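Local coordinates for protein cytosolic acyl coenzyme A thioester hydrolase (Mus musculus, PDB 2V1O) that hydrolyses long-chain acyl-CoAs such as palmitoyl-CoA to free fatty acid and coenzyme A, working as a hexamer of tandem hotdog-domain chains, at residues 4-9 / 23-28. Sequence-based numbering, arbitrary orientation.
Sequences RIMRPD and LKMIEE
M25 reaches out from its helix so that its sulfur meets R4 and M6, which both approach it from one side. SD is 4.1 Å from M6 CE and 4.2 Å from R4 NE, approaching the guanidinium obliquely. M25 extends as far as CG and SD, then bends at the last torsion (chi3 -42°). M6 curls back through two bends (chi2 -69°, chi3 90°), which carry its methyl over one face of the R4 guanidinium, 3.7 Å above its centre. M25 crosses R4 and M6 at an angle, with no hydrogen bond or salt bridge between the segments. This is the hotdog fold of the N-terminal thioesterase domain: helix 19-38 is the sausage, and strand 2-5 is, within this chain, an outermost strand of the antiparallel sheet wrapped around it. M6 and M25 both rest on A68 of the neighbouring strand, and M25 also on V70. The charge of R4 is engaged by D10, through a salt bridge from NH1. E28 OE1 stands 5.9 Å from R4 NE, too far for a direct bond, while K24 NZ, one turn back on the helix, makes a salt bridge to E28 OE2 (2.9 Å), meeting it from above the carboxylate plane.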
loop_
_atom_site.group_PDB
_atom_site.type_symbol
_atom_site.label_atom_id
_atom_site.label_comp_id
_atom_site.label_asym_id
_atom_site.label_seq_id
_atom_site.Cartn_x
_atom_site.Cartn_y
_atom_site.Cartn_z
ATOM N N ARG A 4 6.140 14.629 2.135
ATOM C CA ARG A 4 6.393 13.203 2.084
ATOM C C ARG A 4 7.567 12.972 1.156
ATOM O O ARG A 4 7.659 13.607 0.099
ATOM C CB ARG A 4 5.140 12.496 1.557
ATOM C CG ARG A 4 5.308 11.046 1.207
ATOM C CD ARG A 4 3.948 10.357 1.038
ATOM N NE ARG A 4 3.475 10.257 -0.347
ATOM C CZ ARG A 4 4.021 9.475 -1.282
ATOM N NH1 ARG A 4 5.095 8.740 -1.010
ATOM N NH2 ARG A 4 3.493 9.435 -2.505
ATOM N N ILE A 5 8.462 12.077 1.564
ATOM C CA ILE A 5 9.596 11.689 0.735
ATOM C C ILE A 5 9.107 10.750 -0.368
ATOM O O ILE A 5 8.255 9.884 -0.137
ATOM C CB ILE A 5 10.744 11.038 1.562
ATOM C CG1 ILE A 5 12.052 11.009 0.753
ATOM C CG2 ILE A 5 10.358 9.643 2.064
ATOM C CD1 ILE A 5 13.310 11.090 1.623
ATOM N N MET A 6 9.651 10.935 -1.559
ATOM C CA MET A 6 9.258 10.130 -2.711
ATOM C C MET A 6 9.951 8.773 -2.649
ATOM O O MET A 6 11.158 8.697 -2.409
ATOM C CB MET A 6 9.576 10.872 -4.005
ATOM C CG MET A 6 8.795 12.177 -4.181
ATOM S SD MET A 6 7.021 11.926 -4.463
ATOM C CE MET A 6 6.425 11.941 -2.769
ATOM N N ARG A 7 9.159 7.715 -2.853
ATOM C CA ARG A 7 9.596 6.323 -2.698
ATOM C C ARG A 7 9.667 5.649 -4.076
ATOM O O ARG A 7 9.088 6.162 -5.033
ATOM C CB ARG A 7 8.602 5.566 -1.797
ATOM C CG ARG A 7 8.395 6.179 -0.410
ATOM C CD ARG A 7 7.057 5.743 0.219
ATOM N NE ARG A 7 7.130 4.439 0.881
ATOM C CZ ARG A 7 6.186 3.937 1.683
ATOM N NH1 ARG A 7 5.080 4.629 1.950
ATOM N NH2 ARG A 7 6.351 2.740 2.234
ATOM N N PRO A 8 10.372 4.503 -4.189
ATOM C CA PRO A 8 10.467 3.812 -5.485
ATOM C C PRO A 8 9.125 3.551 -6.187
ATOM O O PRO A 8 9.046 3.682 -7.415
ATOM C CB PRO A 8 11.149 2.492 -5.116
ATOM C CG PRO A 8 12.030 2.878 -3.973
ATOM C CD PRO A 8 11.173 3.815 -3.161
ATOM N N ASP A 9 8.087 3.206 -5.424
ATOM C CA ASP A 9 6.772 2.937 -6.026
ATOM C C ASP A 9 6.066 4.192 -6.555
ATOM O O ASP A 9 5.090 4.087 -7.298
ATOM C CB ASP A 9 5.864 2.131 -5.087
ATOM C CG ASP A 9 5.946 0.615 -5.341
ATOM O OD1 ASP A 9 6.998 0.109 -5.778
ATOM O OD2 ASP A 9 4.928 -0.078 -5.118
ATOM N N LEU A 23 -0.718 14.093 -8.408
ATOM C CA LEU A 23 -2.156 14.384 -8.507
ATOM C C LEU A 23 -2.901 13.884 -7.273
ATOM O O LEU A 23 -3.758 14.590 -6.717
ATOM C CB LEU A 23 -2.749 13.781 -9.783
ATOM C CG LEU A 23 -2.389 14.486 -11.098
ATOM C CD1 LEU A 23 -2.870 13.672 -12.286
ATOM C CD2 LEU A 23 -2.950 15.913 -11.157
ATOM N N LYS A 24 -2.567 12.669 -6.846
ATOM C CA LYS A 24 -3.145 12.105 -5.637
ATOM C C LYS A 24 -2.869 12.990 -4.396
ATOM O O LYS A 24 -3.790 13.266 -3.612
ATOM C CB LYS A 24 -2.652 10.674 -5.423
ATOM C CG LYS A 24 -3.277 10.001 -4.216
ATOM C CD LYS A 24 -3.179 8.480 -4.335
ATOM C CE LYS A 24 -2.816 7.824 -3.015
ATOM N NZ LYS A 24 -3.865 7.950 -1.962
ATOM N N MET A 25 -1.625 13.444 -4.237
ATOM C CA MET A 25 -1.255 14.276 -3.077
ATOM C C MET A 25 -1.976 15.627 -3.124
ATOM O O MET A 25 -2.408 16.150 -2.104
ATOM C CB MET A 25 0.256 14.525 -3.037
ATOM C CG MET A 25 1.136 13.290 -2.770
ATOM S SD MET A 25 2.844 13.805 -2.422
ATOM C CE MET A 25 3.026 15.084 -3.657
ATOM N N ILE A 26 -2.081 16.184 -4.324
ATOM C CA ILE A 26 -2.795 17.442 -4.537
ATOM C C ILE A 26 -4.236 17.317 -4.030
ATOM O O ILE A 26 -4.711 18.175 -3.281
ATOM C CB ILE A 26 -2.775 17.859 -6.028
ATOM C CG1 ILE A 26 -1.363 18.302 -6.440
ATOM C CG2 ILE A 26 -3.757 19.021 -6.284
ATOM C CD1 ILE A 26 -1.151 18.309 -7.956
ATOM N N GLU A 27 -4.913 16.235 -4.417
ATOM C CA GLU A 27 -6.332 16.055 -4.077
ATOM C C GLU A 27 -6.512 15.789 -2.581
ATOM O O GLU A 27 -7.472 16.269 -1.984
ATOM C CB GLU A 27 -6.973 14.961 -4.927
ATOM C CG GLU A 27 -8.493 15.064 -5.038
ATOM C CD GLU A 27 -9.224 14.425 -3.865
ATOM O OE1 GLU A 27 -8.979 13.233 -3.583
ATOM O OE2 GLU A 27 -10.054 15.110 -3.221
ATOM N N GLU A 28 -5.563 15.068 -1.986
ATOM C CA GLU A 28 -5.553 14.840 -0.529
ATOM C C GLU A 28 -5.535 16.164 0.247
ATOM O O GLU A 28 -6.316 16.347 1.189
ATOM C CB GLU A 28 -4.387 13.922 -0.133
ATOM C CG GLU A 28 -4.556 12.483 -0.648
ATOM C CD GLU A 28 -3.310 11.611 -0.495
ATOM O OE1 GLU A 28 -2.164 12.133 -0.536
ATOM O OE2 GLU A 28 -3.487 10.378 -0.369
#